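Local coordinates for protein Rab GDP-dissociation inhibitor (Saccharomyces cerevisiae, PDB 2BCG) that inhibits GDP dissociation from the Rab GTPase Sec4, is essential for yeast secretion, and extracts GDP-bound Ypt7 from vacuolar membranes, at residues A[96-109]-A[438-448]. Numbering follows the deposited sequence. Where two conformers were deposited one is given.
Sequences ELTNILIHTDVTRY and TGHPLVLKQRQ
Arg447 meets Thr104 and Tyr109 at the end of helix 96-104 with its side chain stretched out. CG stands anti to the backbone N (chi1 177°), which sends the guanidinium on to both partners. Arg447 NH1 donates two bonds in the guanidinium plane, to Thr104 O (3.0 Å) and to Tyr109 OH (3.0 Å). The first is nearly straight, at 171°. Arg447 N also bonds His103 O at 2.8 Å. Gln446 is bent at chi2, and this turns its amide back to the helix. There Gln446 NE2 donates to Ile102 O at 3.1 Å. Three successive carbonyls, Ile102 to Thr104, are thus engaged by the C-terminal tail at the end of the helix. The helix closes in a Schellman motif, with Asp105 at positive phi. Gln446 OE1 lies over one face of the His103 ring, offset toward the rim. Leu444 CB makes a CH-pi contact on the opposite face, 3.9 Å from the centroid of the His103 ring. His103 ND1 further fixes the ring by donating in its plane to Asn99 O (2.8 Å). Leu444 CD1 extends to Ile100 CG1 (4.0 Å) and the amide of Asn99. Arg108 comes over one face of the Arg447 guanidinium, offset toward the rim and strongly tilted (planes 47° apart). Each arginine pairs with an acidic side chain of another protein's chain, which probably offsets their like charges. Tyr109 OH hydrogen-bonds an acidic side chain there too. Arg108 and Tyr109 belong to the Ypt1-interacting region.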
ATOM      1  N   GLU A  96       6.883 -11.989   4.295  1.00 14.73           N
ATOM      2  CA  GLU A  96       6.202 -11.594   5.529  1.00 15.56           C
ATOM      3  C   GLU A  96       5.063 -10.582   5.302  1.00 14.72           C
ATOM      4  O   GLU A  96       4.026 -10.661   5.980  1.00 15.31           O
ATOM      5  CB  GLU A  96       7.200 -11.034   6.541  0.70 16.18           C
ATOM      6  CG  GLU A  96       6.612 -10.850   7.944  0.70 19.71           C
ATOM      7  CD  GLU A  96       6.167 -12.171   8.575  0.70 21.30           C
ATOM      8  OE1 GLU A  96       6.989 -13.115   8.617  0.70 25.07           O
ATOM      9  OE2 GLU A  96       4.997 -12.282   9.031  0.70 22.22           O
ATOM     10  N   LEU A  97       5.209  -9.639   4.351  1.00 13.52           N
ATOM     11  CA  LEU A  97       4.117  -8.673   4.145  1.00 13.40           C
ATOM     12  C   LEU A  97       2.850  -9.369   3.712  1.00 14.16           C
ATOM     13  O   LEU A  97       1.756  -9.039   4.191  1.00 13.80           O
ATOM     14  CB  LEU A  97       4.544  -7.507   3.228  1.00 13.64           C
ATOM     15  CG  LEU A  97       3.480  -6.422   2.981  1.00 13.50           C
ATOM     16  CD1 LEU A  97       2.979  -5.839   4.313  1.00 13.58           C
ATOM     17  CD2 LEU A  97       4.015  -5.311   2.062  1.00 12.74           C
ATOM     18  N   THR A  98       2.978 -10.385   2.859  1.00 13.93           N
ATOM     19  CA  THR A  98       1.769 -11.123   2.490  1.00 15.71           C
ATOM     20  C   THR A  98       1.154 -11.800   3.733  1.00 14.45           C
ATOM     21  O   THR A  98      -0.072 -11.798   3.900  1.00 15.11           O
ATOM     22  CB  THR A  98       1.985 -12.128   1.333  1.00 15.17           C
ATOM     23  OG1 THR A  98       2.911 -13.128   1.745  1.00 19.51           O
ATOM     24  CG2 THR A  98       2.524 -11.408   0.122  1.00 15.77           C
ATOM     25  N   ASN A  99       2.002 -12.374   4.588  1.00 14.75           N
ATOM     26  CA  ASN A  99       1.548 -13.032   5.830  1.00 14.22           C
ATOM     27  C   ASN A  99       0.774 -12.035   6.739  1.00 14.30           C
ATOM     28  O   ASN A  99      -0.277 -12.359   7.321  1.00 15.80           O
ATOM     29  CB  ASN A  99       2.763 -13.629   6.552  1.00 15.49           C
ATOM     30  CG  ASN A  99       2.371 -14.556   7.711  1.00 17.70           C
ATOM     31  OD1 ASN A  99       1.413 -15.305   7.619  1.00 20.19           O
ATOM     32  ND2 ASN A  99       3.112 -14.469   8.812  1.00 21.99           N
ATOM     33  N   ILE A 100       1.290 -10.815   6.851  1.00 13.72           N
ATOM     34  CA  ILE A 100       0.629  -9.776   7.654  1.00 12.80           C
ATOM     35  C   ILE A 100      -0.678  -9.356   7.003  1.00 12.09           C
ATOM     36  O   ILE A 100      -1.691  -9.230   7.676  1.00 13.12           O
ATOM     37  CB  ILE A 100       1.548  -8.562   7.841  1.00 12.04           C
ATOM     38  CG1 ILE A 100       2.809  -8.964   8.601  1.00 13.41           C
ATOM     39  CG2 ILE A 100       0.810  -7.394   8.551  1.00 12.53           C
ATOM     40  CD1 ILE A 100       3.853  -7.857   8.632  1.00 14.68           C
ATOM     41  N   LEU A 101      -0.659  -9.128   5.691  1.00 12.46           N
ATOM     42  CA  LEU A 101      -1.866  -8.783   4.965  1.00 12.91           C
ATOM     43  C   LEU A 101      -2.985  -9.777   5.192  1.00 14.21           C
ATOM     44  O   LEU A 101      -4.134  -9.378   5.391  1.00 14.36           O
ATOM     45  CB  LEU A 101      -1.576  -8.667   3.461  1.00 13.13           C
ATOM     46  CG  LEU A 101      -0.799  -7.413   3.017  1.00 13.06           C
ATOM     47  CD1 LEU A 101      -0.203  -7.677   1.636  1.00 12.60           C
ATOM     48  CD2 LEU A 101      -1.719  -6.158   2.997  1.00 13.52           C
ATOM     49  N   ILE A 102      -2.650 -11.064   5.119  1.00 14.56           N
ATOM     50  CA  ILE A 102      -3.680 -12.097   5.285  1.00 15.33           C
ATOM     51  C   ILE A 102      -4.206 -12.177   6.704  1.00 15.25           C
ATOM     52  O   ILE A 102      -5.411 -12.241   6.885  1.00 17.34           O
ATOM     53  CB  ILE A 102      -3.051 -13.460   4.941  0.70 16.64           C
ATOM     54  CG1 ILE A 102      -2.717 -13.513   3.461  0.70 17.97           C
ATOM     55  CG2 ILE A 102      -3.969 -14.587   5.337  0.70 16.84           C
ATOM     56  CD1 ILE A 102      -1.756 -14.616   3.097  0.70 21.18           C
ATOM     57  N   HIS A 103      -3.324 -12.099   7.695  1.00 14.82           N
ATOM     58  CA  HIS A 103      -3.753 -12.210   9.100  1.00 15.67           C
ATOM     59  C   HIS A 103      -4.626 -11.030   9.529  1.00 15.48           C
ATOM     60  O   HIS A 103      -5.538 -11.188  10.331  1.00 15.25           O
ATOM     61  CB  HIS A 103      -2.552 -12.358  10.038  1.00 15.90           C
ATOM     62  CG  HIS A 103      -2.027 -13.763  10.115  1.00 17.62           C
ATOM     63  ND1 HIS A 103      -1.148 -14.281   9.188  1.00 17.60           N
ATOM     64  CD2 HIS A 103      -2.289 -14.766  10.995  1.00 20.28           C
ATOM     65  CE1 HIS A 103      -0.899 -15.551   9.489  1.00 20.67           C
ATOM     66  NE2 HIS A 103      -1.573 -15.866  10.584  1.00 20.33           N
ATOM     67  N   THR A 104      -4.356  -9.837   8.976  1.00 14.25           N
ATOM     68  CA  THR A 104      -5.077  -8.608   9.360  1.00 13.98           C
ATOM     69  C   THR A 104      -6.250  -8.299   8.471  1.00 12.48           C
ATOM     70  O   THR A 104      -6.998  -7.335   8.727  1.00 13.75           O
ATOM     71  CB  THR A 104      -4.155  -7.375   9.298  1.00 13.20           C
ATOM     72  OG1 THR A 104      -3.663  -7.190   7.946  1.00 13.95           O
ATOM     73  CG2 THR A 104      -2.993  -7.453  10.328  1.00 13.77           C
ATOM     74  N   ASP A 105      -6.405  -9.064   7.393  1.00 12.76           N
ATOM     75  CA  ASP A 105      -7.456  -8.816   6.400  1.00 13.60           C
ATOM     76  C   ASP A 105      -7.331  -7.437   5.714  1.00 13.38           C
ATOM     77  O   ASP A 105      -8.300  -6.892   5.177  1.00 13.03           O
ATOM     78  CB  ASP A 105      -8.866  -8.986   6.984  1.00 15.20           C
ATOM     79  CG  ASP A 105      -9.211 -10.449   7.321  1.00 19.49           C
ATOM     80  OD1 ASP A 105      -8.514 -11.409   6.910  1.00 22.16           O
ATOM     81  OD2 ASP A 105     -10.203 -10.614   8.045  1.00 23.78           O
ATOM     82  N   VAL A 106      -6.115  -6.908   5.689  1.00 12.80           N
ATOM     83  CA  VAL A 106      -5.867  -5.665   4.904  1.00 12.05           C
ATOM     84  C   VAL A 106      -5.980  -5.954   3.402  1.00 12.20           C
ATOM     85  O   VAL A 106      -6.168  -5.056   2.584  1.00 12.72           O
ATOM     86  CB  VAL A 106      -4.582  -4.964   5.363  1.00 12.28           C
ATOM     87  CG1 VAL A 106      -4.182  -3.849   4.401  1.00 11.93           C
ATOM     88  CG2 VAL A 106      -4.816  -4.416   6.755  1.00 12.32           C
ATOM     89  N   THR A 107      -5.979  -7.253   3.059  1.00 12.70           N
ATOM     90  CA  THR A 107      -6.424  -7.686   1.755  1.00 13.81           C
ATOM     91  C   THR A 107      -7.811  -7.165   1.370  1.00 13.75           C
ATOM     92  O   THR A 107      -8.136  -7.110   0.168  1.00 16.18           O
ATOM     93  CB  THR A 107      -6.460  -9.247   1.675  1.00 13.07           C
ATOM     94  OG1 THR A 107      -7.171  -9.788   2.807  1.00 15.77           O
ATOM     95  CG2 THR A 107      -5.038  -9.812   1.666  1.00 17.22           C
ATOM     96  N   ARG A 108      -8.630  -6.766   2.355  1.00 13.33           N
ATOM     97  CA  ARG A 108      -9.946  -6.175   2.043  1.00 13.80           C
ATOM     98  C   ARG A 108      -9.822  -4.774   1.417  1.00 13.31           C
ATOM     99  O   ARG A 108     -10.786  -4.272   0.792  1.00 14.09           O
ATOM    100  CB  ARG A 108     -10.773  -6.012   3.328  1.00 15.90           C
ATOM    101  CG  ARG A 108     -11.242  -7.276   3.977  1.00 18.27           C
ATOM    102  CD  ARG A 108     -11.784  -6.850   5.354  1.00 22.02           C
ATOM    103  NE  ARG A 108     -12.475  -7.962   5.979  1.00 24.27           N
ATOM    104  CZ  ARG A 108     -13.397  -7.874   6.945  1.00 25.07           C
ATOM    105  NH1 ARG A 108     -13.774  -6.696   7.490  1.00 21.93           N
ATOM    106  NH2 ARG A 108     -13.937  -9.012   7.372  1.00 28.89           N
ATOM    107  N   TYR A 109      -8.652  -4.153   1.566  1.00 12.67           N
ATOM    108  CA  TYR A 109      -8.500  -2.732   1.185  1.00 12.76           C
ATOM    109  C   TYR A 109      -7.528  -2.557   0.031  1.00 12.93           C
ATOM    110  O   TYR A 109      -7.345  -1.445  -0.477  1.00 14.00           O
ATOM    111  CB  TYR A 109      -8.053  -1.864   2.378  1.00 12.81           C
ATOM    112  CG  TYR A 109      -8.710  -2.262   3.693  1.00 11.40           C
ATOM    113  CD1 TYR A 109      -7.955  -2.451   4.827  1.00 12.38           C
ATOM    114  CD2 TYR A 109     -10.088  -2.491   3.760  1.00 14.37           C
ATOM    115  CE1 TYR A 109      -8.528  -2.840   6.038  1.00 12.68           C
ATOM    116  CE2 TYR A 109     -10.681  -2.879   4.958  1.00 13.89           C
ATOM    117  CZ  TYR A 109      -9.896  -3.064   6.091  1.00 12.04           C
ATOM    118  OH  TYR A 109     -10.436  -3.514   7.296  1.00 14.07           O
ATOM    119  N   THR A 438       7.371  -3.613  22.334  1.00 24.16           N
ATOM    120  CA  THR A 438       6.545  -4.456  23.219  1.00 25.42           C
ATOM    121  C   THR A 438       7.341  -5.447  24.086  1.00 27.00           C
ATOM    122  O   THR A 438       6.801  -5.983  25.081  1.00 28.07           O
ATOM    123  CB  THR A 438       5.523  -5.300  22.425  1.00 25.23           C
ATOM    124  OG1 THR A 438       6.225  -6.341  21.723  1.00 23.35           O
ATOM    125  CG2 THR A 438       4.652  -4.441  21.481  1.00 23.94           C
ATOM    126  N   GLY A 439       8.588  -5.735  23.701  1.00 27.96           N
ATOM    127  CA  GLY A 439       9.445  -6.688  24.437  1.00 28.77           C
ATOM    128  C   GLY A 439       9.261  -8.156  24.090  1.00 29.80           C
ATOM    129  O   GLY A 439       9.910  -9.033  24.673  1.00 30.03           O
ATOM    130  N   HIS A 440       8.372  -8.437  23.139  1.00 29.55           N
ATOM    131  CA  HIS A 440       8.122  -9.792  22.715  1.00 29.47           C
ATOM    132  C   HIS A 440       8.002  -9.802  21.196  1.00 28.46           C
ATOM    133  O   HIS A 440       7.547  -8.804  20.617  1.00 28.02           O
ATOM    134  CB  HIS A 440       6.836 -10.321  23.345  1.00 30.88           C
ATOM    135  CG  HIS A 440       5.656  -9.397  23.201  1.00 33.34           C
ATOM    136  ND1 HIS A 440       4.941  -9.273  22.027  1.00 34.62           N
ATOM    137  CD2 HIS A 440       5.060  -8.562  24.088  1.00 35.88           C
ATOM    138  CE1 HIS A 440       3.960  -8.406  22.195  1.00 35.60           C
ATOM    139  NE2 HIS A 440       4.007  -7.963  23.438  1.00 36.60           N
ATOM    140  N   PRO A 441       8.439 -10.903  20.552  1.00 27.74           N
ATOM    141  CA  PRO A 441       8.244 -11.005  19.099  1.00 26.35           C
ATOM    142  C   PRO A 441       6.780 -10.823  18.720  1.00 25.03           C
ATOM    143  O   PRO A 441       5.877 -11.253  19.457  1.00 26.06           O
ATOM    144  CB  PRO A 441       8.692 -12.432  18.750  1.00 26.68           C
ATOM    145  CG  PRO A 441       9.071 -13.098  20.068  1.00 28.93           C
ATOM    146  CD  PRO A 441       9.162 -12.060  21.118  1.00 28.17           C
ATOM    147  N   LEU A 442       6.553 -10.170  17.578  1.00 23.19           N
ATOM    148  CA  LEU A 442       5.241 -10.133  16.978  1.00 21.05           C
ATOM    149  C   LEU A 442       4.644 -11.528  16.776  1.00 22.32           C
ATOM    150  O   LEU A 442       5.271 -12.418  16.174  1.00 22.46           O
ATOM    151  CB  LEU A 442       5.317  -9.397  15.624  1.00 20.90           C
ATOM    152  CG  LEU A 442       4.061  -9.305  14.767  1.00 18.20           C
ATOM    153  CD1 LEU A 442       2.967  -8.514  15.469  1.00 18.48           C
ATOM    154  CD2 LEU A 442       4.398  -8.705  13.375  1.00 19.47           C
ATOM    155  N   VAL A 443       3.420 -11.708  17.255  1.00 22.11           N
ATOM    156  CA  VAL A 443       2.676 -12.920  16.935  1.00 23.31           C
ATOM    157  C   VAL A 443       1.391 -12.494  16.268  1.00 23.96           C
ATOM    158  O   VAL A 443       0.576 -11.782  16.860  1.00 24.09           O
ATOM    159  CB  VAL A 443       2.417 -13.822  18.180  1.00 23.53           C
ATOM    160  CG1 VAL A 443       1.610 -15.029  17.779  1.00 25.46           C
ATOM    161  CG2 VAL A 443       3.753 -14.250  18.799  1.00 24.21           C
ATOM    162  N   LEU A 444       1.247 -12.886  15.008  1.00 23.49           N
ATOM    163  CA  LEU A 444       0.044 -12.589  14.274  1.00 23.89           C
ATOM    164  C   LEU A 444      -1.060 -13.552  14.678  1.00 24.35           C
ATOM    165  O   LEU A 444      -0.833 -14.757  14.813  1.00 25.19           O
ATOM    166  CB  LEU A 444       0.299 -12.668  12.763  1.00 23.82           C
ATOM    167  CG  LEU A 444       1.303 -11.669  12.175  1.00 22.40           C
ATOM    168  CD1 LEU A 444       1.672 -12.137  10.785  1.00 21.52           C
ATOM    169  CD2 LEU A 444       0.758 -10.238  12.136  1.00 24.24           C
ATOM    170  N   LYS A 445      -2.260 -13.020  14.859  1.00 24.89           N
ATOM    171  CA  LYS A 445      -3.453 -13.864  14.996  1.00 25.70           C
ATOM    172  C   LYS A 445      -4.354 -13.578  13.805  1.00 24.60           C
ATOM    173  O   LYS A 445      -4.268 -12.499  13.188  1.00 24.79           O
ATOM    174  CB  LYS A 445      -4.193 -13.657  16.335  1.00 27.55           C
ATOM    175  CG  LYS A 445      -3.343 -13.789  17.617  1.00 29.10           C
ATOM    176  CD  LYS A 445      -2.607 -12.483  17.968  1.00 32.45           C
ATOM    177  CE  LYS A 445      -1.523 -12.681  19.047  1.00 31.27           C
ATOM    178  NZ  LYS A 445      -0.692 -11.440  19.209  1.00 33.33           N
ATOM    179  N   GLN A 446      -5.164 -14.550  13.415  1.00 23.58           N
ATOM    180  CA  GLN A 446      -6.092 -14.325  12.331  1.00 23.02           C
ATOM    181  C   GLN A 446      -7.212 -13.411  12.831  1.00 23.32           C
ATOM    182  O   GLN A 446      -7.888 -13.724  13.818  1.00 23.37           O
ATOM    183  CB  GLN A 446      -6.677 -15.641  11.794  1.00 22.62           C
ATOM    184  CG  GLN A 446      -7.537 -15.436  10.566  1.00 22.04           C
ATOM    185  CD  GLN A 446      -6.762 -14.788   9.431  1.00 22.78           C
ATOM    186  OE1 GLN A 446      -5.635 -15.205   9.123  1.00 24.48           O
ATOM    187  NE2 GLN A 446      -7.366 -13.775   8.789  1.00 23.59           N
ATOM    188  N   ARG A 447      -7.378 -12.269  12.162  1.00 22.27           N
ATOM    189  CA  ARG A 447      -8.432 -11.303  12.496  1.00 22.34           C
ATOM    190  C   ARG A 447      -9.752 -12.030  12.388  1.00 25.74           C
ATOM    191  O   ARG A 447      -9.987 -12.764  11.418  1.00 26.26           O
ATOM    192  CB  ARG A 447      -8.407 -10.110  11.521  1.00 21.30           C
ATOM    193  CG  ARG A 447      -9.519  -9.070  11.738  1.00 19.52           C
ATOM    194  CD  ARG A 447      -9.227  -7.827  10.913  1.00 18.16           C
ATOM    195  NE  ARG A 447     -10.400  -6.960  10.830  1.00 15.94           N
ATOM    196  CZ  ARG A 447     -10.560  -6.017   9.891  1.00 14.98           C
ATOM    197  NH1 ARG A 447      -9.606  -5.815   8.964  1.00 12.95           N
ATOM    198  NH2 ARG A 447     -11.654  -5.254   9.885  1.00 16.14           N
ATOM    199  N   GLN A 448     -10.598 -11.823  13.391  1.00 28.97           N
ATOM    200  CA  GLN A 448     -11.941 -12.375  13.362  1.00 32.12           C
ATOM    201  C   GLN A 448     -12.966 -11.288  13.007  1.00 32.61           C
ATOM    202  O   GLN A 448     -13.808 -11.495  12.120  1.00 33.64           O
ATOM    203  CB  GLN A 448     -12.278 -13.101  14.679  1.00 33.47           C
ATOM    204  CG  GLN A 448     -11.366 -14.314  15.020  1.00 38.11           C
ATOM    205  CD  GLN A 448     -11.137 -15.291  13.844  1.00 35.84           C
ATOM    206  OE1 GLN A 448     -12.042 -15.570  13.051  1.00 45.95           O
ATOM    207  NE2 GLN A 448      -9.921 -15.820  13.748  1.00 43.80           N
TER